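Local coordinates for chloramphenicol acetyltransferase (Bacteroides thetaiotaomicron, PDB 2I9D), which probably transfers an acetyl group from acetyl-CoA to chloramphenicol, at residues M4-K16 against Y72-T85. Residues are numbered along the deposited sequence; the frame is centred on the assembly and turned at random.
Sequences MKQIIDIENWERK and YRIDPDGRVVLYDT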
loop_
_atom_site.group_PDB
_atom_site.type_symbol
_atom_site.label_atom_id
_atom_site.label_comp_id
_atom_site.label_asym_id
_atom_site.label_seq_id
_atom_site.Cartn_x
_atom_site.Cartn_y
_atom_site.Cartn_z
HETATM N N MSE A 4 -3.800 -26.943 16.713
HETATM C CA MSE A 4 -5.042 -27.727 16.404
HETATM C C MSE A 4 -5.776 -27.220 15.154
HETATM O O MSE A 4 -6.213 -26.067 15.106
HETATM C CB MSE A 4 -5.983 -27.767 17.612
HETATM C CG MSE A 4 -5.642 -28.847 18.645
HETATM SE SE MSE A 4 -5.914 -30.712 17.983
HETATM C CE MSE A 4 -4.123 -31.154 17.246
ATOM N N LYS A 5 -5.919 -28.106 14.168
ATOM C CA LYS A 5 -6.255 -27.725 12.805
ATOM C C LYS A 5 -6.782 -28.913 11.979
ATOM O O LYS A 5 -6.599 -30.072 12.367
ATOM C CB LYS A 5 -4.996 -27.163 12.140
ATOM C CG LYS A 5 -3.864 -28.181 12.100
ATOM C CD LYS A 5 -2.505 -27.589 11.846
ATOM C CE LYS A 5 -1.475 -28.706 11.858
ATOM N NZ LYS A 5 -0.112 -28.231 11.563
ATOM N N GLN A 6 -7.414 -28.620 10.839
ATOM C CA GLN A 6 -7.855 -29.647 9.889
ATOM C C GLN A 6 -7.121 -29.502 8.566
ATOM O O GLN A 6 -7.045 -28.410 8.010
ATOM C CB GLN A 6 -9.348 -29.537 9.580
ATOM C CG GLN A 6 -10.283 -29.289 10.765
ATOM C CD GLN A 6 -11.661 -28.771 10.318
ATOM O OE1 GLN A 6 -12.332 -28.027 11.051
ATOM N NE2 GLN A 6 -12.080 -29.155 9.108
ATOM N N ILE A 7 -6.595 -30.604 8.045
ATOM C CA ILE A 7 -6.141 -30.634 6.662
ATOM C C ILE A 7 -7.406 -30.523 5.805
ATOM O O ILE A 7 -8.381 -31.242 6.022
ATOM C CB ILE A 7 -5.298 -31.911 6.351
ATOM C CG1 ILE A 7 -3.959 -31.879 7.091
ATOM C CG2 ILE A 7 -4.960 -32.014 4.877
ATOM C CD1 ILE A 7 -4.033 -31.846 8.596
ATOM N N ILE A 8 -7.413 -29.577 4.873
ATOM C CA ILE A 8 -8.601 -29.332 4.064
ATOM C C ILE A 8 -8.597 -30.224 2.839
ATOM O O ILE A 8 -7.594 -30.299 2.132
ATOM C CB ILE A 8 -8.757 -27.815 3.702
ATOM C CG1 ILE A 8 -9.504 -27.105 4.827
ATOM C CG2 ILE A 8 -9.489 -27.596 2.374
ATOM C CD1 ILE A 8 -8.821 -25.902 5.220
ATOM N N ASP A 9 -9.722 -30.911 2.623
ATOM C CA ASP A 9 -9.948 -31.647 1.391
ATOM C C ASP A 9 -10.189 -30.656 0.254
ATOM O O ASP A 9 -11.277 -30.095 0.111
ATOM C CB ASP A 9 -11.126 -32.627 1.553
ATOM C CG ASP A 9 -11.452 -33.410 0.258
ATOM O OD1 ASP A 9 -10.604 -33.532 -0.676
ATOM O OD2 ASP A 9 -12.599 -33.908 0.196
ATOM N N ILE A 10 -9.149 -30.454 -0.547
ATOM C CA ILE A 10 -9.163 -29.497 -1.648
ATOM C C ILE A 10 -10.275 -29.753 -2.680
ATOM O O ILE A 10 -10.791 -28.796 -3.276
ATOM C CB ILE A 10 -7.775 -29.436 -2.346
ATOM C CG1 ILE A 10 -6.681 -28.987 -1.356
ATOM C CG2 ILE A 10 -7.791 -28.523 -3.586
ATOM C CD1 ILE A 10 -6.903 -27.592 -0.713
ATOM N N GLU A 11 -10.648 -31.023 -2.882
ATOM C CA GLU A 11 -11.635 -31.374 -3.911
ATOM C C GLU A 11 -13.019 -30.859 -3.559
ATOM O O GLU A 11 -13.701 -30.279 -4.393
ATOM C CB GLU A 11 -11.660 -32.877 -4.175
ATOM C CG GLU A 11 -11.493 -33.195 -5.663
ATOM C CD GLU A 11 -10.279 -32.484 -6.274
ATOM O OE1 GLU A 11 -10.466 -31.752 -7.280
ATOM O OE2 GLU A 11 -9.150 -32.642 -5.737
ATOM N N ASN A 12 -13.417 -31.060 -2.313
ATOM C CA ASN A 12 -14.495 -30.283 -1.725
ATOM C C ASN A 12 -13.911 -28.889 -1.394
ATOM O O ASN A 12 -13.002 -28.446 -2.106
ATOM C CB ASN A 12 -15.086 -31.074 -0.571
ATOM C CG ASN A 12 -15.551 -32.473 -1.030
ATOM O OD1 ASN A 12 -16.345 -32.602 -1.964
ATOM N ND2 ASN A 12 -15.012 -33.514 -0.412
ATOM N N TRP A 13 -14.370 -28.168 -0.380
ATOM C CA TRP A 13 -13.857 -26.770 -0.188
ATOM C C TRP A 13 -14.285 -25.825 -1.314
ATOM O O TRP A 13 -13.882 -25.962 -2.478
ATOM C CB TRP A 13 -12.320 -26.687 0.017
ATOM C CG TRP A 13 -11.814 -25.299 0.519
ATOM C CD1 TRP A 13 -12.448 -24.469 1.410
ATOM C CD2 TRP A 13 -10.578 -24.635 0.175
ATOM N NE1 TRP A 13 -11.701 -23.338 1.621
ATOM C CE2 TRP A 13 -10.551 -23.409 0.881
ATOM C CE3 TRP A 13 -9.502 -24.950 -0.667
ATOM C CZ2 TRP A 13 -9.482 -22.495 0.777
ATOM C CZ3 TRP A 13 -8.436 -24.042 -0.769
ATOM C CH2 TRP A 13 -8.439 -22.829 -0.048
ATOM N N GLU A 14 -15.100 -24.850 -0.928
ATOM C CA GLU A 14 -15.688 -23.890 -1.861
ATOM C C GLU A 14 -14.661 -23.017 -2.600
ATOM O O GLU A 14 -14.948 -22.511 -3.692
ATOM C CB GLU A 14 -16.742 -23.027 -1.145
ATOM C CG GLU A 14 -16.340 -22.473 0.236
ATOM C CD GLU A 14 -17.473 -21.678 0.898
ATOM O OE1 GLU A 14 -18.614 -21.690 0.371
ATOM O OE2 GLU A 14 -17.239 -21.043 1.950
ATOM N N ARG A 15 -13.459 -22.875 -2.028
ATOM C CA ARG A 15 -12.414 -22.022 -2.625
ATOM C C ARG A 15 -11.332 -22.768 -3.382
ATOM O O ARG A 15 -10.311 -22.177 -3.731
ATOM C CB ARG A 15 -11.771 -21.101 -1.586
ATOM C CG ARG A 15 -12.688 -20.043 -1.012
ATOM C CD ARG A 15 -11.882 -19.072 -0.132
ATOM N NE ARG A 15 -10.975 -18.231 -0.916
ATOM C CZ ARG A 15 -11.352 -17.125 -1.565
ATOM N NH1 ARG A 15 -12.633 -16.745 -1.542
ATOM N NH2 ARG A 15 -10.461 -16.404 -2.259
ATOM N N LYS A 16 -11.554 -24.053 -3.638
ATOM C CA LYS A 16 -10.705 -24.841 -4.535
ATOM C C LYS A 16 -10.201 -24.018 -5.727
ATOM O O LYS A 16 -8.995 -23.869 -5.937
ATOM C CB LYS A 16 -11.472 -26.069 -5.055
ATOM C CG LYS A 16 -10.698 -26.866 -6.112
ATOM C CD LYS A 16 -11.578 -27.821 -6.909
ATOM C CE LYS A 16 -10.706 -28.712 -7.793
ATOM N NZ LYS A 16 -11.436 -29.189 -9.004
ATOM N N TYR A 72 -7.308 -19.820 7.556
ATOM C CA TYR A 72 -6.703 -20.686 6.560
ATOM C C TYR A 72 -5.242 -20.315 6.380
ATOM O O TYR A 72 -4.911 -19.114 6.292
ATOM C CB TYR A 72 -7.422 -20.552 5.214
ATOM C CG TYR A 72 -8.735 -21.312 5.142
ATOM C CD1 TYR A 72 -8.854 -22.469 4.376
ATOM C CD2 TYR A 72 -9.863 -20.868 5.872
ATOM C CE1 TYR A 72 -10.063 -23.158 4.329
ATOM C CE2 TYR A 72 -11.060 -21.550 5.838
ATOM C CZ TYR A 72 -11.161 -22.695 5.066
ATOM O OH TYR A 72 -12.374 -23.358 5.029
ATOM N N ARG A 73 -4.386 -21.344 6.327
ATOM C CA ARG A 73 -2.946 -21.200 6.164
ATOM C C ARG A 73 -2.388 -22.234 5.187
ATOM O O ARG A 73 -3.003 -23.284 4.947
ATOM C CB ARG A 73 -2.224 -21.340 7.514
ATOM C CG ARG A 73 -2.676 -20.382 8.589
ATOM C CD ARG A 73 -2.170 -18.927 8.377
ATOM N NE ARG A 73 -2.652 -18.044 9.451
ATOM C CZ ARG A 73 -3.822 -17.392 9.461
ATOM N NH1 ARG A 73 -4.669 -17.483 8.450
ATOM N NH2 ARG A 73 -4.137 -16.608 10.474
ATOM N N ILE A 74 -1.251 -21.913 4.584
ATOM C CA ILE A 74 -0.491 -22.889 3.837
ATOM C C ILE A 74 0.537 -23.348 4.860
ATOM O O ILE A 74 1.420 -22.557 5.259
ATOM C CB ILE A 74 0.220 -22.293 2.593
ATOM C CG1 ILE A 74 -0.784 -21.651 1.617
ATOM C CG2 ILE A 74 1.085 -23.377 1.905
ATOM C CD1 ILE A 74 -0.175 -21.134 0.293
ATOM N N ASP A 75 0.406 -24.594 5.318
ATOM C CA ASP A 75 1.314 -25.142 6.334
ATOM C C ASP A 75 2.746 -25.372 5.803
ATOM O O ASP A 75 2.971 -25.302 4.593
ATOM C CB ASP A 75 0.710 -26.406 6.952
ATOM C CG ASP A 75 0.210 -26.189 8.388
ATOM O OD1 ASP A 75 0.291 -25.048 8.940
ATOM O OD2 ASP A 75 -0.268 -27.198 8.982
ATOM N N PRO A 76 3.727 -25.602 6.710
ATOM C CA PRO A 76 5.125 -25.803 6.279
ATOM C C PRO A 76 5.295 -26.824 5.153
ATOM O O PRO A 76 6.125 -26.641 4.281
ATOM C CB PRO A 76 5.830 -26.278 7.556
ATOM C CG PRO A 76 4.999 -25.758 8.671
ATOM C CD PRO A 76 3.594 -25.615 8.184
ATOM N N ASP A 77 4.489 -27.874 5.170
ATOM C CA ASP A 77 4.530 -28.931 4.147
ATOM C C ASP A 77 3.784 -28.559 2.860
ATOM O O ASP A 77 3.656 -29.384 1.950
ATOM C CB ASP A 77 3.966 -30.236 4.735
ATOM C CG ASP A 77 2.535 -30.085 5.246
ATOM O OD1 ASP A 77 2.001 -28.940 5.307
ATOM O OD2 ASP A 77 1.932 -31.127 5.604
ATOM N N GLY A 78 3.302 -27.318 2.778
ATOM C CA GLY A 78 2.605 -26.831 1.590
ATOM C C GLY A 78 1.124 -27.192 1.509
ATOM O O GLY A 78 0.485 -26.921 0.507
ATOM N N ARG A 79 0.571 -27.792 2.556
ATOM C CA ARG A 79 -0.853 -28.159 2.562
ATOM C C ARG A 79 -1.738 -27.048 3.126
ATOM O O ARG A 79 -1.402 -26.432 4.142
ATOM C CB ARG A 79 -1.100 -29.465 3.342
ATOM C CG ARG A 79 -0.468 -30.701 2.673
ATOM C CD ARG A 79 -0.737 -31.999 3.430
ATOM N NE ARG A 79 -0.341 -31.925 4.841
ATOM C CZ ARG A 79 -0.779 -32.755 5.792
ATOM N NH1 ARG A 79 -1.652 -33.720 5.501
ATOM N NH2 ARG A 79 -0.362 -32.611 7.046
ATOM N N VAL A 80 -2.877 -26.829 2.473
ATOM C CA VAL A 80 -3.893 -25.935 2.990
ATOM C C VAL A 80 -4.509 -26.528 4.245
ATOM O O VAL A 80 -4.979 -27.669 4.238
ATOM C CB VAL A 80 -4.965 -25.599 1.935
ATOM C CG1 VAL A 80 -6.081 -24.714 2.526
ATOM C CG2 VAL A 80 -4.310 -24.946 0.728
ATOM N N VAL A 81 -4.485 -25.739 5.321
ATOM C CA VAL A 81 -5.029 -26.109 6.612
ATOM C C VAL A 81 -5.926 -25.009 7.172
ATOM O O VAL A 81 -5.799 -23.842 6.816
ATOM C CB VAL A 81 -3.903 -26.416 7.635
ATOM C CG1 VAL A 81 -3.075 -27.610 7.175
ATOM C CG2 VAL A 81 -3.012 -25.198 7.835
ATOM N N LEU A 82 -6.824 -25.388 8.065
ATOM C CA LEU A 82 -7.674 -24.439 8.750
ATOM C C LEU A 82 -7.437 -24.647 10.242
ATOM O O LEU A 82 -7.686 -25.726 10.733
ATOM C CB LEU A 82 -9.153 -24.670 8.358
ATOM C CG LEU A 82 -10.260 -24.038 9.225
ATOM C CD1 LEU A 82 -10.266 -22.520 9.122
ATOM C CD2 LEU A 82 -11.668 -24.592 8.906
ATOM N N TYR A 83 -6.933 -23.632 10.943
ATOM C CA TYR A 83 -6.692 -23.702 12.397
ATOM C C TYR A 83 -7.980 -23.471 13.204
ATOM O O TYR A 83 -8.792 -22.632 12.834
ATOM C CB TYR A 83 -5.596 -22.700 12.831
ATOM C CG TYR A 83 -4.181 -23.135 12.484
ATOM C CD1 TYR A 83 -3.362 -23.785 13.422
ATOM C CD2 TYR A 83 -3.669 -22.926 11.210
ATOM C CE1 TYR A 83 -2.032 -24.195 13.072
ATOM C CE2 TYR A 83 -2.379 -23.334 10.859
ATOM C CZ TYR A 83 -1.565 -23.966 11.780
ATOM O OH TYR A 83 -0.294 -24.362 11.380
ATOM N N ASP A 84 -8.170 -24.206 14.301
ATOM C CA ASP A 84 -9.342 -24.012 15.155
ATOM C C ASP A 84 -9.297 -22.597 15.693
ATOM O O ASP A 84 -10.307 -21.911 15.731
ATOM C CB ASP A 84 -9.332 -24.953 16.379
ATOM C CG ASP A 84 -9.586 -26.448 16.030
ATOM O OD1 ASP A 84 -9.602 -26.843 14.832
ATOM O OD2 ASP A 84 -9.765 -27.234 17.007
ATOM N N THR A 85 -8.111 -22.183 16.132
ATOM C CA THR A 85 -7.937 -20.941 16.872
ATOM C C THR A 85 -6.677 -20.197 16.377
ATOM O O THR A 85 -5.660 -20.820 16.021
ATOM C CB THR A 85 -7.887 -21.227 18.406
ATOM O OG1 THR A 85 -9.180 -21.661 18.829
ATOM C CG2 THR A 85 -7.515 -20.014 19.218
HETATM O O HOH W 1 0.410 -26.441 13.465
HETATM O O HOH W 2 -4.870 -29.571 2.282
#
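Lys5 lies alongside Tyr83, both side chains running the same way from a non-hydrogen-bonded antiparallel pair. Its CG stands between the backbone N and the carbonyl carbon (chi1 60°), and from there the extended chain passes over one face of the phenol ring, CD making an off-centre CH-pi contact 4.1 Å from the ring centroid. The chain ends in a salt bridge, NZ 2.8 Å from Asp75 OD2, on the syn side but tilted out of the carboxylate plane. Because the Tyr83 hydroxyl donates to Asp75 OD1, OH to OD1 2.6 Å, and a water joins Lys5 NZ to that hydroxyl, lysine, tyrosine and carboxylate hold one another in place. Backbone bonds fix the register: Gln6 N donates to Leu82 O (2.9 Å) and Leu82 N to Gln6 O (3.0 Å), and Ile8 N reaches Val80 O at 3.2 Å. In the loop that follows strand 5-7, Trp13 takes Val80 CG1 over one face of its indole, 4.0 Å from CH2, and Ile10 CD1 meets Val80 CB; Phe19 of helix 16-22 also touches this valine. Trp13 and Tyr72 are nearly parallel, planes at 11°, but slid apart with little overlap. With an alanine at Trp13, Val80 CG1 would probably lose the flat surface it packs on and the Tyr72 ring its neighbour, opening a gap between the loop and the hairpin. On the other side of the sheet from Leu82, Ile7 CG1 rests over the Arg79 guanidinium. Together these contacts add strand 5-7 to the edge of the 72-74/80-83 hairpin, completing a small three-stranded antiparallel sheet, separate from the larger six-stranded mixed sheet of this acetyltransferase fold.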